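Long-range contacts in sialidase B (Streptococcus pneumoniae TIGR4, PDB 4XJA), which catalyses the hydrolysis of alpha-2,3-, alpha-2,6- and alpha-2,8-glycosidic linkages, releasing terminal sialic acid from oligosaccharides, glycoproteins and glycolipids: residues S286-S291 with L304-P309; T230-S235 with I312-A317; S573-R578 with Y611-S616. The protein carries 1 engineered substitution. All coordinates share one frame; numbering follows the deposited sequence.

Contact 1 (S286-S291 with L304-P309). With SFJ ((2R,3R,4R,5R,6R)-5-acetamido-2,3-difluoro-4-hydroxy-6-[(1R,2R)-1,2,3-trihydroxypropyl]tetrahydro-2H-pyran-2-carboxylic acid), chain F.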
loop_
_atom_site.group_PDB
_atom_site.type_symbol
_atom_site.label_atom_id
_atom_site.label_comp_id
_atom_site.label_asym_id
_atom_site.label_seq_id
_atom_site.Cartn_x
_atom_site.Cartn_y
_atom_site.Cartn_z
ATOM N N SER A 286 -14.153 -9.336 -0.030
ATOM C CA SER A 286 -13.235 -8.197 0.081
ATOM C C SER A 286 -13.568 -7.049 -0.868
ATOM O O SER A 286 -14.343 -7.216 -1.816
ATOM C CB SER A 286 -11.784 -8.639 -0.126
ATOM O OG SER A 286 -11.608 -9.269 -1.387
ATOM N N PHE A 287 -12.978 -5.886 -0.591
ATOM C CA PHE A 287 -12.992 -4.733 -1.496
ATOM C C PHE A 287 -11.557 -4.483 -1.929
ATOM O O PHE A 287 -10.639 -4.816 -1.201
ATOM C CB PHE A 287 -13.519 -3.495 -0.761
ATOM C CG PHE A 287 -14.937 -3.636 -0.286
ATOM C CD1 PHE A 287 -15.994 -3.340 -1.129
ATOM C CD2 PHE A 287 -15.208 -4.079 0.999
ATOM C CE1 PHE A 287 -17.308 -3.478 -0.696
ATOM C CE2 PHE A 287 -16.509 -4.211 1.444
ATOM C CZ PHE A 287 -17.562 -3.911 0.596
ATOM N N ILE A 288 -11.344 -3.907 -3.108
ATOM C CA ILE A 288 -9.971 -3.677 -3.558
ATOM C C ILE A 288 -9.927 -2.591 -4.626
ATOM O O ILE A 288 -10.831 -2.516 -5.459
ATOM C CB ILE A 288 -9.321 -5.013 -4.049
ATOM C CG1 ILE A 288 -7.892 -4.807 -4.547
ATOM C CG2 ILE A 288 -10.181 -5.703 -5.118
ATOM C CD1 ILE A 288 -7.185 -6.125 -4.802
ATOM N N ASP A 289 -8.895 -1.745 -4.570
ATOM C CA ASP A 289 -8.665 -0.673 -5.548
ATOM C C ASP A 289 -9.743 0.414 -5.515
ATOM O O ASP A 289 -10.729 0.340 -6.249
ATOM C CB ASP A 289 -8.536 -1.232 -6.974
ATOM C CG ASP A 289 -7.299 -2.103 -7.161
ATOM O OD1 ASP A 289 -6.446 -2.136 -6.252
ATOM O OD2 ASP A 289 -7.174 -2.740 -8.234
ATOM N N SER A 290 -9.549 1.428 -4.678
ATOM C CA SER A 290 -10.528 2.499 -4.555
ATOM C C SER A 290 -10.118 3.732 -5.348
ATOM O O SER A 290 -8.958 3.887 -5.747
ATOM C CB SER A 290 -10.775 2.878 -3.080
ATOM O OG SER A 290 -9.582 3.255 -2.398
ATOM N N SER A 291 -11.086 4.618 -5.563
ATOM C CA SER A 291 -10.875 5.834 -6.339
ATOM C C SER A 291 -11.907 6.829 -5.833
ATOM O O SER A 291 -13.029 6.432 -5.502
ATOM C CB SER A 291 -11.094 5.546 -7.826
ATOM O OG SER A 291 -10.672 6.633 -8.617
ATOM N N LEU A 304 -15.568 4.828 -5.310
ATOM C CA LEU A 304 -15.816 3.525 -5.913
ATOM C C LEU A 304 -14.684 2.571 -5.521
ATOM O O LEU A 304 -13.582 3.012 -5.195
ATOM C CB LEU A 304 -15.867 3.645 -7.445
ATOM C CG LEU A 304 -17.166 4.061 -8.141
ATOM C CD1 LEU A 304 -17.658 5.396 -7.654
ATOM C CD2 LEU A 304 -16.936 4.133 -9.640
ATOM N N ALA A 305 -14.954 1.269 -5.561
ATOM C CA ALA A 305 -13.921 0.242 -5.382
ATOM C C ALA A 305 -14.431 -1.051 -5.996
ATOM O O ALA A 305 -15.644 -1.189 -6.213
ATOM C CB ALA A 305 -13.591 0.051 -3.901
ATOM N N ASP A 306 -13.529 -1.987 -6.293
ATOM C CA ASP A 306 -13.961 -3.311 -6.740
ATOM C C ASP A 306 -14.511 -4.082 -5.549
ATOM O O ASP A 306 -14.073 -3.879 -4.416
ATOM C CB ASP A 306 -12.802 -4.132 -7.317
ATOM C CG ASP A 306 -12.070 -3.442 -8.470
ATOM O OD1 ASP A 306 -12.658 -2.622 -9.215
ATOM O OD2 ASP A 306 -10.877 -3.771 -8.652
ATOM N N VAL A 307 -15.462 -4.977 -5.802
ATOM C CA VAL A 307 -16.000 -5.837 -4.747
ATOM C C VAL A 307 -15.815 -7.276 -5.156
ATOM O O VAL A 307 -16.181 -7.655 -6.273
ATOM C CB VAL A 307 -17.510 -5.652 -4.559
ATOM C CG1 VAL A 307 -17.930 -6.216 -3.205
ATOM C CG2 VAL A 307 -17.885 -4.205 -4.673
ATOM N N MET A 308 -15.260 -8.079 -4.253
ATOM C CA MET A 308 -15.028 -9.492 -4.512
ATOM C C MET A 308 -15.825 -10.308 -3.505
ATOM O O MET A 308 -15.724 -10.072 -2.300
ATOM C CB MET A 308 -13.548 -9.825 -4.344
ATOM C CG MET A 308 -12.626 -9.033 -5.242
ATOM S SD MET A 308 -12.738 -9.587 -6.937
ATOM C CE MET A 308 -11.526 -8.474 -7.652
ATOM N N PRO A 309 -16.625 -11.265 -3.996
ATOM C CA PRO A 309 -17.369 -12.165 -3.107
ATOM C C PRO A 309 -16.403 -13.109 -2.427
ATOM O O PRO A 309 -15.219 -13.147 -2.791
ATOM C CB PRO A 309 -18.277 -12.955 -4.061
ATOM C CG PRO A 309 -18.327 -12.135 -5.322
ATOM C CD PRO A 309 -16.977 -11.468 -5.410
HETATM C C11 SFJ F . -8.220 -6.013 -8.794
HETATM C C9 SFJ F . -3.124 -8.384 -11.632
HETATM C C10 SFJ F . -6.757 -6.349 -8.501
HETATM C C1 SFJ F . -0.197 -4.830 -8.701
HETATM C C7 SFJ F . -3.534 -7.451 -9.468
HETATM C C4 SFJ F . -3.892 -4.269 -7.377
HETATM C C3 SFJ F . -2.346 -4.490 -7.128
HETATM C C5 SFJ F . -4.481 -5.496 -8.111
HETATM C C6 SFJ F . -3.686 -5.875 -9.354
HETATM C C2 SFJ F . -1.647 -5.319 -8.394
HETATM N N5 SFJ F . -5.884 -5.320 -8.450
HETATM O O10 SFJ F . -6.445 -7.494 -8.283
HETATM O O9 SFJ F . -4.083 -9.342 -11.311
HETATM O O1A SFJ F . 0.168 -4.809 -9.883
HETATM O O8 SFJ F . -1.385 -7.196 -10.720
HETATM O O7 SFJ F . -3.503 -8.217 -8.256
HETATM O O4 SFJ F . -4.605 -3.959 -6.261
HETATM O O6 SFJ F . -2.478 -5.197 -9.479
HETATM F FAI SFJ F . -2.245 -5.009 -6.206
HETATM F FAJ SFJ F . -1.377 -6.528 -8.209
HETATM O O1B SFJ F . 0.462 -4.599 -7.687
HETATM C C8 SFJ F . -2.426 -8.055 -10.389
HETATM O O HOH W 1 -9.154 -2.637 -9.938
#
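S286-S291 and L304-P309 pair as the antiparallel arms of a beta hairpin, with hydrogen-bonded pairs S286-M308, I288-D306 and S291-L304, and the strand axes approach to 4.6 Å. Between the last two pairs, D289 and S290 together stand opposite A305 alone, a beta bulge centred on D289, whose positive phi (66°) turns its side chain out of the regular alternation. The bulge has a price: D289 O is buried without a hydrogen-bond partner, though it makes a CA-H...O contact with A305 CA at 3.3 Å. What is gained is a carboxylate aimed at the bound sialic acid analogue. D289 OD1 accepts a bond from the sugar's O4 (2.6 Å), while D289 OD2 accepts one from the amide N5 (2.9 Å), so both oxygens are used on one ligand. D306 lies beside it, its OD2 3.9 Å from D289 OD2 with a water close to both; its other oxygen is held by the backbone N of L452, and OD2 also lies near the acetamido methyl.

I288 serves two neighbours with its two branches. Its CG1 runs anti to the backbone N (chi1 179°), taking I288 CD1 to 3.7 Å from ligand O4. The other branch packs on D306 CB and brings I288 CG2 to 4.0 Å from M308 CE. On the reverse face F287 lies alongside V307, F287 CE1 3.8 Å from V307 CG1, and its ring also stacks on F260. A bulged hairpin that presents an acid to the sugar belongs here to the beta-propeller fold of sialidases, lining the sugar-binding pocket.

Contact 2 (T230-S235 with I312-A317). With SFJ ((2R,3R,4R,5R,6R)-5-acetamido-2,3-difluoro-4-hydroxy-6-[(1R,2R)-1,2,3-trihydroxypropyl]tetrahydro-2H-pyran-2-carboxylic acid), chain F.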
loop_
_atom_site.group_PDB
_atom_site.type_symbol
_atom_site.label_atom_id
_atom_site.label_comp_id
_atom_site.label_asym_id
_atom_site.label_seq_id
_atom_site.Cartn_x
_atom_site.Cartn_y
_atom_site.Cartn_z
ATOM N N THR A 230 -0.104 -8.574 2.484
ATOM C CA THR A 230 -0.292 -7.573 1.432
ATOM C C THR A 230 -0.924 -8.119 0.151
ATOM O O THR A 230 -1.025 -7.398 -0.837
ATOM C CB THR A 230 1.020 -6.889 1.077
ATOM O OG1 THR A 230 2.022 -7.885 0.824
ATOM C CG2 THR A 230 1.476 -5.980 2.220
ATOM N N HIS A 231 -1.341 -9.384 0.176
ATOM C CA HIS A 231 -1.910 -10.052 -0.991
ATOM C C HIS A 231 -3.142 -9.332 -1.535
ATOM O O HIS A 231 -3.958 -8.840 -0.754
ATOM C CB HIS A 231 -2.376 -11.464 -0.590
ATOM C CG HIS A 231 -1.278 -12.397 -0.228
ATOM N ND1 HIS A 231 -0.166 -12.625 -1.028
ATOM C CD2 HIS A 231 -1.116 -13.220 0.851
ATOM C CE1 HIS A 231 0.620 -13.505 -0.453
ATOM N NE2 HIS A 231 0.068 -13.890 0.682
ATOM N N ASP A 232 -3.309 -9.296 -2.859
ATOM C CA ASP A 232 -4.570 -8.845 -3.444
ATOM C C ASP A 232 -5.626 -9.912 -3.197
ATOM O O ASP A 232 -5.302 -11.021 -2.764
ATOM C CB ASP A 232 -4.426 -8.580 -4.951
ATOM C CG ASP A 232 -3.861 -9.773 -5.708
ATOM O OD1 ASP A 232 -2.912 -10.408 -5.203
ATOM O OD2 ASP A 232 -4.369 -10.082 -6.808
ATOM N N SER A 233 -6.886 -9.578 -3.470
ATOM C CA SER A 233 -7.975 -10.545 -3.353
ATOM C C SER A 233 -7.615 -11.762 -4.205
ATOM O O SER A 233 -6.996 -11.592 -5.260
ATOM C CB SER A 233 -9.280 -9.919 -3.837
ATOM O OG SER A 233 -9.540 -8.707 -3.141
ATOM N N LYS A 234 -7.979 -12.976 -3.783
ATOM C CA LYS A 234 -8.806 -13.237 -2.592
ATOM C C LYS A 234 -8.071 -12.948 -1.287
ATOM O O LYS A 234 -6.889 -13.275 -1.139
ATOM C CB LYS A 234 -9.272 -14.702 -2.599
ATOM C CG LYS A 234 -8.125 -15.725 -2.551
ATOM C CD LYS A 234 -8.624 -17.157 -2.747
ATOM C CE LYS A 234 -7.461 -18.155 -2.782
ATOM N NZ LYS A 234 -7.944 -19.574 -2.863
ATOM N N SER A 235 -8.770 -12.310 -0.349
ATOM C CA SER A 235 -8.220 -12.012 0.966
ATOM C C SER A 235 -9.328 -11.416 1.828
ATOM O O SER A 235 -10.504 -11.475 1.466
ATOM C CB SER A 235 -7.063 -11.020 0.833
ATOM O OG SER A 235 -6.373 -10.869 2.061
ATOM N N ILE A 312 -13.012 -14.871 -3.711
ATOM C CA ILE A 312 -12.816 -14.470 -5.102
ATOM C C ILE A 312 -11.804 -13.335 -5.242
ATOM O O ILE A 312 -11.732 -12.444 -4.392
ATOM C CB ILE A 312 -14.158 -14.068 -5.767
ATOM C CG1 ILE A 312 -15.160 -15.225 -5.703
ATOM C CG2 ILE A 312 -13.964 -13.646 -7.214
ATOM C CD1 ILE A 312 -14.630 -16.541 -6.261
ATOM N N GLY A 313 -11.026 -13.385 -6.325
ATOM C CA GLY A 313 -10.082 -12.340 -6.679
ATOM C C GLY A 313 -9.988 -12.314 -8.190
ATOM O O GLY A 313 -10.685 -13.086 -8.858
ATOM N N ASN A 314 -9.141 -11.448 -8.745
ATOM C CA ASN A 314 -9.066 -11.357 -10.201
ATOM C C ASN A 314 -8.656 -12.684 -10.843
ATOM O O ASN A 314 -9.045 -12.968 -11.972
ATOM C CB ASN A 314 -8.153 -10.213 -10.662
ATOM C CG ASN A 314 -6.679 -10.601 -10.683
ATOM O OD1 ASN A 314 -6.223 -11.343 -11.565
ATOM N ND2 ASN A 314 -5.917 -10.074 -9.727
ATOM N N ASN A 315 -7.897 -13.498 -10.112
ATOM C CA ASN A 315 -7.387 -14.762 -10.652
ATOM C C ASN A 315 -8.466 -15.811 -10.925
ATOM O O ASN A 315 -8.366 -16.590 -11.876
ATOM C CB ASN A 315 -6.312 -15.345 -9.736
ATOM C CG ASN A 315 -5.939 -16.770 -10.117
ATOM O OD1 ASN A 315 -5.420 -17.013 -11.209
ATOM N ND2 ASN A 315 -6.202 -17.719 -9.218
ATOM N N ASN A 316 -9.502 -15.840 -10.096
ATOM C CA ASN A 316 -10.515 -16.889 -10.241
ATOM C C ASN A 316 -11.922 -16.353 -10.494
ATOM O O ASN A 316 -12.889 -17.118 -10.523
ATOM C CB ASN A 316 -10.504 -17.821 -9.028
ATOM C CG ASN A 316 -10.832 -17.098 -7.729
ATOM O OD1 ASN A 316 -10.915 -15.867 -7.690
ATOM N ND2 ASN A 316 -11.020 -17.865 -6.654
ATOM N N ALA A 317 -12.034 -15.040 -10.681
ATOM C CA ALA A 317 -13.317 -14.418 -10.984
ATOM C C ALA A 317 -13.807 -14.963 -12.317
ATOM O O ALA A 317 -13.025 -15.101 -13.263
ATOM C CB ALA A 317 -13.180 -12.904 -11.050
HETATM C C11 SFJ F . -8.220 -6.013 -8.794
HETATM C C9 SFJ F . -3.124 -8.384 -11.632
HETATM C C10 SFJ F . -6.757 -6.349 -8.501
HETATM C C1 SFJ F . -0.197 -4.830 -8.701
HETATM C C7 SFJ F . -3.534 -7.451 -9.468
HETATM C C4 SFJ F . -3.892 -4.269 -7.377
HETATM C C3 SFJ F . -2.346 -4.490 -7.128
HETATM C C5 SFJ F . -4.481 -5.496 -8.111
HETATM C C6 SFJ F . -3.686 -5.875 -9.354
HETATM C C2 SFJ F . -1.647 -5.319 -8.394
HETATM N N5 SFJ F . -5.884 -5.320 -8.450
HETATM O O10 SFJ F . -6.445 -7.494 -8.283
HETATM O O9 SFJ F . -4.083 -9.342 -11.311
HETATM O O1A SFJ F . 0.168 -4.809 -9.883
HETATM O O8 SFJ F . -1.385 -7.196 -10.720
HETATM O O7 SFJ F . -3.503 -8.217 -8.256
HETATM O O4 SFJ F . -4.605 -3.959 -6.261
HETATM O O6 SFJ F . -2.478 -5.197 -9.479
HETATM F FAI SFJ F . -2.245 -5.009 -6.206
HETATM F FAJ SFJ F . -1.377 -6.528 -8.209
HETATM O O1B SFJ F . 0.462 -4.599 -7.687
HETATM C C8 SFJ F . -2.426 -8.055 -10.389
HETATM O O HOH W 2 -7.613 -9.687 -7.010
HETATM O O HOH W 3 -6.281 -13.044 -7.463
HETATM O O HOH W 4 -8.019 -15.058 -6.014
HETATM O O HOH W 5 -12.013 -11.883 -1.581
#
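S233 and G313 bring two loops together where their backbones nearly touch, CA atoms 4.3 Å apart. G313, without a side chain, lets S233 O approach its CA to 3.5 Å in a CA-H...O contact, and the cis peptide between S233 and K234 bends the first loop at this point. No direct hydrogen bond crosses the contact; water does the joining. S233 O accepts from two waters, of which one reaches N315 N and the other is held by N314 N and N314 ND2 and also lies within bonding range of the ligand's acetyl oxygen O10.

The side-chain torsions of D232 and N314 carry their polar ends toward the sugar. In D232 the carboxylate carbon sits between the backbone N and the carbonyl carbon (chi1 54°). Two conformers of this residue are deposited, and in the one described D232 OD2 lies 2.5 Å from ligand O7, a placement to be treated with caution. N314 holds its CG in the same kind of position and crosses D232 at about a right angle, carboxylate and amide planes 29° apart. N314 ND2 lies 3.3 Å from D232 OD2 at too poor an angle for a hydrogen bond, and instead donates to ligand O10 (3.0 Å). S233 turns OG to S286, a short polar side chain suited to a buried spot, and its CB rests against I312 O. K234 touches I312 O with CB, and the rest of the chain runs extended and away, as suits a charged end.

The second loop is braced from within: N316 OD1 takes the N-H of G313 N in its carbonyl plane (2.8 Å, 164°). Loops of this kind, rising from the propeller strands, form the sialidase active-site rim, where D232 is probably the proton acceptor, as in related enzymes.

Contact 3 (S573-R578 with Y611-S616); sequences STPNSR and YGYAYS. With SFJ ((2R,3R,4R,5R,6R)-5-acetamido-2,3-difluoro-4-hydroxy-6-[(1R,2R)-1,2,3-trihydroxypropyl]tetrahydro-2H-pyran-2-carboxylic acid), chain F.
S573 and Y613 meet in the tight heart of this contact, where Y613 OH donates to S573 OG at 2.6 Å. The serine oxygen lies at the edge of the Y613 ring, in its plane. S573 also bonds S616, OG to OG at 2.8 Å, and S616 OG continues to S556 OG, giving a short chain of hydroxyls that satisfies buried oxygens; serine is small enough to fit there without crowding its neighbours. The position of S573 OG follows from a first torsion of 172°, which sets it anti to the backbone N, while the Y613 ring, also anti (chi1 -169°), reaches across to it. The Y613 and P575 side chains cross at about a right angle, with P575 CD 4.2 Å from Y613 CD1. P575 CB further rests 3.5 Å from Y613 O; proline has no backbone N-H that would need an acceptor, and its ring carbons pack against the tyrosine. F630 stacks on the same tyrosine from outside the contact.

Past P575 the packing gives way. N576-R578 turn off toward the surface, R578 exposed, and at the other end Y611 and G612, in the loop before Y613, make no contact with S573-R578; no backbone hydrogen bond links the two segments. T574 points away, and T574 OG1 donates to P575 O at 2.8 Å; OG1 is also bonded by Q548 NE2.

Between Y613 and S616, which point toward S573-P575, A614 and Y615 both point away, and Y615 OH lies 3.0 Å from ligand C1. Its hydroxyl bonds E503 OE1, which probably orients it. A tyrosine-glutamate pair beside the C1-C2 end of the sugar is characteristic of the sialidase propeller, and by similarity Y615 is the nucleophile.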
loop_
_atom_site.group_PDB
_atom_site.type_symbol
_atom_site.label_atom_id
_atom_site.label_comp_id
_atom_site.label_asym_id
_atom_site.label_seq_id
_atom_site.Cartn_x
_atom_site.Cartn_y
_atom_site.Cartn_z
ATOM N N SER A 573 3.574 10.806 -11.089
ATOM C CA SER A 573 4.292 10.096 -10.028
ATOM C C SER A 573 4.351 8.627 -10.400
ATOM O O SER A 573 3.309 8.018 -10.672
ATOM C CB SER A 573 3.554 10.221 -8.705
ATOM O OG SER A 573 4.151 9.375 -7.743
ATOM N N THR A 574 5.552 8.050 -10.384
ATOM C CA THR A 574 5.755 6.682 -10.855
ATOM C C THR A 574 7.155 6.208 -10.479
ATOM O O THR A 574 8.044 7.027 -10.285
ATOM C CB THR A 574 5.598 6.616 -12.403
ATOM O OG1 THR A 574 5.970 5.318 -12.884
ATOM C CG2 THR A 574 6.480 7.652 -13.073
ATOM N N PRO A 575 7.357 4.882 -10.361
ATOM C CA PRO A 575 8.753 4.452 -10.336
ATOM C C PRO A 575 9.378 4.726 -11.706
ATOM O O PRO A 575 8.667 4.730 -12.713
ATOM C CB PRO A 575 8.646 2.938 -10.112
ATOM C CG PRO A 575 7.296 2.565 -10.686
ATOM C CD PRO A 575 6.421 3.746 -10.287
ATOM N N ASN A 576 10.679 4.979 -11.744
ATOM C CA ASN A 576 11.375 5.114 -13.018
ATOM C C ASN A 576 12.492 4.084 -13.031
ATOM O O ASN A 576 13.600 4.342 -12.543
ATOM C CB ASN A 576 11.941 6.527 -13.177
ATOM C CG ASN A 576 12.403 6.816 -14.603
ATOM O OD1 ASN A 576 12.528 5.909 -15.425
ATOM N ND2 ASN A 576 12.646 8.086 -14.899
ATOM N N SER A 577 12.184 2.901 -13.558
ATOM C CA SER A 577 13.093 1.753 -13.473
ATOM C C SER A 577 12.609 0.643 -14.392
ATOM O O SER A 577 11.403 0.366 -14.446
ATOM C CB SER A 577 13.137 1.225 -12.031
ATOM O OG SER A 577 13.935 0.054 -11.920
ATOM N N ARG A 578 13.543 0.012 -15.110
ATOM C CA ARG A 578 13.232 -1.137 -15.970
ATOM C C ARG A 578 13.271 -2.456 -15.195
ATOM O O ARG A 578 12.881 -3.498 -15.725
ATOM C CB ARG A 578 14.254 -1.277 -17.110
ATOM C CG ARG A 578 14.470 -0.085 -18.012
ATOM C CD ARG A 578 15.428 -0.469 -19.156
ATOM N NE ARG A 578 15.923 0.676 -19.924
ATOM C CZ ARG A 578 15.308 1.215 -20.979
ATOM N NH1 ARG A 578 14.147 0.738 -21.412
ATOM N NH2 ARG A 578 15.854 2.255 -21.597
ATOM N N TYR A 611 15.998 2.331 -3.920
ATOM C CA TYR A 611 14.991 2.175 -2.860
ATOM C C TYR A 611 13.587 2.070 -3.444
ATOM O O TYR A 611 13.293 2.668 -4.480
ATOM C CB TYR A 611 15.074 3.330 -1.856
ATOM C CG TYR A 611 16.207 3.194 -0.858
ATOM C CD1 TYR A 611 17.264 2.319 -1.085
ATOM C CD2 TYR A 611 16.208 3.930 0.322
ATOM C CE1 TYR A 611 18.310 2.176 -0.156
ATOM C CE2 TYR A 611 17.255 3.802 1.260
ATOM C CZ TYR A 611 18.295 2.922 1.008
ATOM O OH TYR A 611 19.326 2.783 1.919
ATOM N N GLY A 612 12.721 1.315 -2.767
ATOM C CA GLY A 612 11.428 0.938 -3.311
ATOM C C GLY A 612 10.434 2.068 -3.472
ATOM O O GLY A 612 10.380 2.989 -2.650
ATOM N N TYR A 613 9.641 1.991 -4.542
ATOM C CA TYR A 613 8.571 2.950 -4.794
ATOM C C TYR A 613 7.591 2.280 -5.735
ATOM O O TYR A 613 7.962 1.898 -6.853
ATOM C CB TYR A 613 9.139 4.215 -5.444
ATOM C CG TYR A 613 8.175 5.392 -5.525
ATOM C CD1 TYR A 613 7.323 5.560 -6.618
ATOM C CD2 TYR A 613 8.150 6.355 -4.526
ATOM C CE1 TYR A 613 6.453 6.669 -6.696
ATOM C CE2 TYR A 613 7.284 7.441 -4.589
ATOM C CZ TYR A 613 6.447 7.598 -5.667
ATOM O OH TYR A 613 5.611 8.703 -5.703
ATOM N N ALA A 614 6.347 2.101 -5.295
ATOM C CA ALA A 614 5.373 1.413 -6.141
ATOM C C ALA A 614 4.138 2.254 -6.430
ATOM O O ALA A 614 4.234 3.292 -7.091
ATOM C CB ALA A 614 5.000 0.046 -5.560
ATOM N N TYR A 615 2.976 1.813 -5.964
ATOM C CA TYR A 615 1.755 2.576 -6.208
ATOM C C TYR A 615 1.834 3.889 -5.441
ATOM O O TYR A 615 2.436 3.955 -4.367
ATOM C CB TYR A 615 0.524 1.799 -5.763
ATOM C CG TYR A 615 0.021 0.759 -6.749
ATOM C CD1 TYR A 615 0.889 -0.147 -7.359
ATOM C CD2 TYR A 615 -1.336 0.645 -7.023
ATOM C CE1 TYR A 615 0.405 -1.129 -8.248
ATOM C CE2 TYR A 615 -1.820 -0.325 -7.894
ATOM C CZ TYR A 615 -0.955 -1.208 -8.496
ATOM O OH TYR A 615 -1.470 -2.163 -9.354
ATOM N N SER A 616 1.218 4.936 -5.984
ATOM C CA SER A 616 1.346 6.259 -5.389
ATOM C C SER A 616 0.106 7.094 -5.631
ATOM O O SER A 616 -0.693 6.805 -6.524
ATOM C CB SER A 616 2.557 6.977 -5.975
ATOM O OG SER A 616 2.401 7.177 -7.373
HETATM C C11 SFJ F . -8.220 -6.013 -8.794
HETATM C C9 SFJ F . -3.124 -8.384 -11.632
HETATM C C10 SFJ F . -6.757 -6.349 -8.501
HETATM C C1 SFJ F . -0.197 -4.830 -8.701
HETATM C C7 SFJ F . -3.534 -7.451 -9.468
HETATM C C4 SFJ F . -3.892 -4.269 -7.377
HETATM C C3 SFJ F . -2.346 -4.490 -7.128
HETATM C C5 SFJ F . -4.481 -5.496 -8.111
HETATM C C6 SFJ F . -3.686 -5.875 -9.354
HETATM C C2 SFJ F . -1.647 -5.319 -8.394
HETATM N N5 SFJ F . -5.884 -5.320 -8.450
HETATM O O10 SFJ F . -6.445 -7.494 -8.283
HETATM O O9 SFJ F . -4.083 -9.342 -11.311
HETATM O O1A SFJ F . 0.168 -4.809 -9.883
HETATM O O8 SFJ F . -1.385 -7.196 -10.720
HETATM O O7 SFJ F . -3.503 -8.217 -8.256
HETATM O O4 SFJ F . -4.605 -3.959 -6.261
HETATM O O6 SFJ F . -2.478 -5.197 -9.479
HETATM F FAI SFJ F . -2.245 -5.009 -6.206
HETATM F FAJ SFJ F . -1.377 -6.528 -8.209
HETATM O O1B SFJ F . 0.462 -4.599 -7.687
HETATM C C8 SFJ F . -2.426 -8.055 -10.389
#

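Overall arrangement
All three contacts reach the same bound inhibitor, from different parts of the propeller. Contacts 1 and 2 adjoin, their centres 11 Å apart, and contact 1 is nested in the loop that contact 2 closes; the two touch directly, I288 CD1 packing against D232 CB. Contact 1 lies on paired strands 286-294 and 301-308 of one sheet, while contact 2 joins the loops around them. Contact 3 comes later in the chain, in series, and joins strand 569-575 of another sheet to the loop before strand 616-620, its centre 23 Å from each of the others. The ligand therefore bridges parts distant in sequence, and the active site depends on the closed fold rather than on one local segment.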